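Fluoroacetyl-CoA thioesterase (Streptomyces cattleya, PDB 3KUV) hydrolyses fluoroacetyl-CoA to fluoroacetate and CoA as a homodimer, sparing acetyl-CoA and so conferring resistance to fluoroacetate. Local coordinates at residues B[93-97]-B[98-102]. The protein carries 1 engineered substitution. Numbering follows the deposited sequence.
Sequences RSVEG and RRLSW. With ACT (acetate ion), chain F.
The carbonyl oxygen of S101 is gripped by two backbone N-H groups. R93 N donates the shorter bond, 2.7 Å to S101 O, and S94 N adds a weak one at 3.4 Å to the same S101 O. Two residues thus face one, which makes a classic beta bulge. S101 N returns a bond to S94 O, and E96 N bonds almost straight to R99 O (N-H...O angle 174°). R99 N closes the type II' turn from E96 to R99 by bonding to E96 O. G97 takes the positive phi of this turn.

S94, E96, R99 and S101 share one face. There a water binds the hydroxyls of S94 and S101, 2.7 Å from S94 OG and 3.0 Å from S101 OG. It can also donate to R99 O and, weakly, to E96 OE1, but has more acceptors around it than protons. E96 and R99 run side by side, their carboxylate and guanidinium nearly coplanar (10° apart). The salt bridge is long and its hydrogen bond weak: E96 OE1 lies 3.5 Å from R99 NE. R99 has CG anti to the backbone N (chi1 -179°) and is extended as far as NE, which brings the guanidinium beside the E96 carboxylate. R99 NH1 donates to OXT of an acetate ion, 3.1 Å away, probably from the crystallisation liquor. A second water links R93 NH1 to W102 O.

On the other face V95 CG2 packs on L100 CG at 4.1 Å. The hairpin is formed by antiparallel strands 85-96 and 99-107 of the hot dog sheet. Strand 112-124 flanks the second strand, pairing with R98, L100 and W102, while E119 touches R99 and S101. L100 and W102 pack against helix 42-57, and the W102 side chain lies close to that of the substrate-binding R120.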
ATOM      1  N   ARG B  93     -19.130   3.616   4.345  1.00 10.95           N
ATOM      2  CA  ARG B  93     -19.879   2.714   5.255  1.00 11.16           C
ATOM      3  C   ARG B  93     -20.381   3.425   6.472  1.00 12.60           C
ATOM      4  O   ARG B  93     -21.480   3.098   6.958  1.00 10.38           O
ATOM      5  CB  ARG B  93     -18.978   1.506   5.741  1.00 10.93           C
ATOM      6  CG  ARG B  93     -18.499   0.601   4.583  1.00  9.41           C
ATOM      7  CD  ARG B  93     -17.568  -0.438   5.256  1.00  8.84           C
ATOM      8  NE  ARG B  93     -18.348  -1.431   6.036  1.00 10.20           N
ATOM      9  CZ  ARG B  93     -17.865  -2.323   6.876  1.00  8.24           C
ATOM     10  NH1 ARG B  93     -16.530  -2.335   7.133  1.00 10.75           N
ATOM     11  NH2 ARG B  93     -18.658  -3.189   7.459  1.00  8.86           N
ATOM     12  N   SER B  94     -19.577   4.358   6.987  1.00 10.80           N
ATOM     13  CA  SER B  94     -19.934   5.013   8.264  1.00 12.88           C
ATOM     14  C   SER B  94     -19.071   6.167   8.510  1.00 13.89           C
ATOM     15  O   SER B  94     -17.942   6.210   8.084  1.00 14.07           O
ATOM     16  CB  SER B  94     -19.802   4.046   9.438  1.00 14.28           C
ATOM     17  OG  SER B  94     -18.428   3.625   9.596  1.00 18.32           O
ATOM     18  N   VAL B  95     -19.615   7.091   9.333  1.00 17.18           N
ATOM     19  CA  VAL B  95     -18.869   8.254   9.861  1.00 17.52           C
ATOM     20  C   VAL B  95     -19.096   8.264  11.375  1.00 19.44           C
ATOM     21  O   VAL B  95     -20.274   8.225  11.861  1.00 22.41           O
ATOM     22  CB  VAL B  95     -19.326   9.559   9.243  1.00 19.90           C
ATOM     23  CG1 VAL B  95     -18.528  10.692   9.860  1.00 20.76           C
ATOM     24  CG2 VAL B  95     -19.129   9.555   7.820  1.00 19.44           C
ATOM     25  N   GLU B  96     -18.049   8.171  12.137  1.00 20.08           N
ATOM     26  CA  GLU B  96     -18.172   8.173  13.643  1.00 20.78           C
ATOM     27  C   GLU B  96     -17.134   9.191  14.133  1.00 21.93           C
ATOM     28  O   GLU B  96     -15.952   8.817  14.289  1.00 19.50           O
ATOM     29  CB  GLU B  96     -17.766   6.794  14.174  1.00 24.74           C
ATOM     30  CG  GLU B  96     -18.733   5.575  14.095  1.00 33.58           C
ATOM     31  CD  GLU B  96     -18.099   4.161  13.717  1.00 44.22           C
ATOM     32  OE1 GLU B  96     -16.842   3.948  13.522  1.00 40.67           O
ATOM     33  OE2 GLU B  96     -18.935   3.210  13.556  1.00 51.29           O
ATOM     34  N   GLY B  97     -17.539  10.449  14.418  1.00 21.58           N
ATOM     35  CA  GLY B  97     -16.542  11.455  14.852  1.00 21.69           C
ATOM     36  C   GLY B  97     -15.541  11.677  13.717  1.00 18.54           C
ATOM     37  O   GLY B  97     -15.902  11.959  12.584  1.00 20.41           O
ATOM     38  N   ARG B  98     -14.274  11.499  14.051  1.00 17.49           N
ATOM     39  CA  ARG B  98     -13.200  11.761  13.089  1.00 13.76           C
ATOM     40  C   ARG B  98     -13.004  10.563  12.190  1.00 14.13           C
ATOM     41  O   ARG B  98     -12.179  10.659  11.294  1.00 13.45           O
ATOM     42  CB  ARG B  98     -11.897  12.038  13.829  1.00 15.08           C
ATOM     43  CG  ARG B  98     -11.243  10.770  14.390  1.00 21.00           C
ATOM     44  CD  ARG B  98      -9.981  10.902  15.267  1.00 29.31           C
ATOM     45  NE  ARG B  98      -9.073  11.897  14.748  1.00 29.83           N
ATOM     46  CZ  ARG B  98      -7.795  11.991  15.098  1.00 32.70           C
ATOM     47  NH1 ARG B  98      -7.271  11.089  15.948  1.00 30.00           N
ATOM     48  NH2 ARG B  98      -7.067  13.005  14.603  1.00 30.30           N
ATOM     49  N   ARG B  99     -13.670   9.448  12.476  1.00 14.00           N
ATOM     50  CA  ARG B  99     -13.378   8.164  11.759  1.00 13.23           C
ATOM     51  C   ARG B  99     -14.350   7.938  10.625  1.00 13.23           C
ATOM     52  O   ARG B  99     -15.592   7.968  10.790  1.00 14.16           O
ATOM     53  CB  ARG B  99     -13.457   6.978  12.708  1.00 12.87           C
ATOM     54  CG  ARG B  99     -13.124   5.614  11.998  1.00 17.88           C
ATOM     55  CD  ARG B  99     -13.200   4.510  13.078  1.00 23.82           C
ATOM     56  NE  ARG B  99     -13.594   3.219  12.582  0.50 32.02           N
ATOM     57  CZ  ARG B  99     -12.745   2.257  12.271  0.50 35.64           C
ATOM     58  NH1 ARG B  99     -11.434   2.449  12.401  0.50 37.40           N
ATOM     59  NH2 ARG B  99     -13.216   1.097  11.843  0.50 35.90           N
ATOM     60  N   LEU B 100     -13.845   7.670   9.409  1.00 10.09           N
ATOM     61  CA  LEU B 100     -14.638   7.392   8.188  1.00 10.27           C
ATOM     62  C   LEU B 100     -14.200   6.001   7.688  1.00 12.86           C
ATOM     63  O   LEU B 100     -12.996   5.726   7.623  1.00 11.76           O
ATOM     64  CB  LEU B 100     -14.503   8.435   7.059  1.00  9.74           C
ATOM     65  CG  LEU B 100     -15.106   9.810   7.329  1.00 12.52           C
ATOM     66  CD1 LEU B 100     -14.159  10.638   8.172  1.00 17.40           C
ATOM     67  CD2 LEU B 100     -15.446  10.543   6.030  1.00 14.92           C
ATOM     68  N   SER B 101     -15.143   5.139   7.351  1.00 10.87           N
ATOM     69  CA  SER B 101     -14.891   3.746   6.978  1.00 12.62           C
ATOM     70  C   SER B 101     -15.493   3.556   5.642  1.00 11.90           C
ATOM     71  O   SER B 101     -16.648   4.036   5.327  1.00 10.85           O
ATOM     72  CB  SER B 101     -15.585   2.798   7.958  1.00 14.57           C
ATOM     73  OG  SER B 101     -15.073   2.919   9.322  1.00 20.47           O
ATOM     74  N   TRP B 102     -14.790   2.829   4.759  1.00 12.01           N
ATOM     75  CA  TRP B 102     -15.148   2.700   3.376  1.00 11.98           C
ATOM     76  C   TRP B 102     -15.066   1.220   2.927  1.00  9.68           C
ATOM     77  O   TRP B 102     -14.235   0.466   3.501  1.00 11.32           O
ATOM     78  CB  TRP B 102     -14.098   3.457   2.556  1.00 15.44           C
ATOM     79  CG  TRP B 102     -13.902   4.944   2.977  1.00 18.57           C
ATOM     80  CD1 TRP B 102     -13.064   5.462   3.940  1.00 19.16           C
ATOM     81  CD2 TRP B 102     -14.475   5.976   2.334  1.00 14.88           C
ATOM     82  NE1 TRP B 102     -13.180   6.803   3.996  1.00 15.22           N
ATOM     83  CE2 TRP B 102     -14.100   7.160   3.007  1.00 21.41           C
ATOM     84  CE3 TRP B 102     -15.416   6.032   1.249  1.00 16.55           C
ATOM     85  CZ2 TRP B 102     -14.491   8.382   2.554  1.00 13.59           C
ATOM     86  CZ3 TRP B 102     -15.843   7.187   0.873  1.00 14.16           C
ATOM     87  CH2 TRP B 102     -15.398   8.400   1.517  1.00 24.19           C
TER
HETATM   88  C   ACT F 140      -9.930  -1.122  11.575  1.00 30.99           C
HETATM   89  O   ACT F 140      -8.809  -1.632  12.059  1.00 31.53           O
HETATM   90  OXT ACT F 140      -9.911   0.100  11.153  1.00 30.31           O
HETATM   91  CH3 ACT F 140     -11.263  -1.826  11.550  1.00 30.70           C
HETATM   92  O   HOH W   1     -14.565  -0.257   6.477  1.00 12.16           O
HETATM   93  O   HOH W   2     -16.506   4.967  11.004  1.00 19.61           O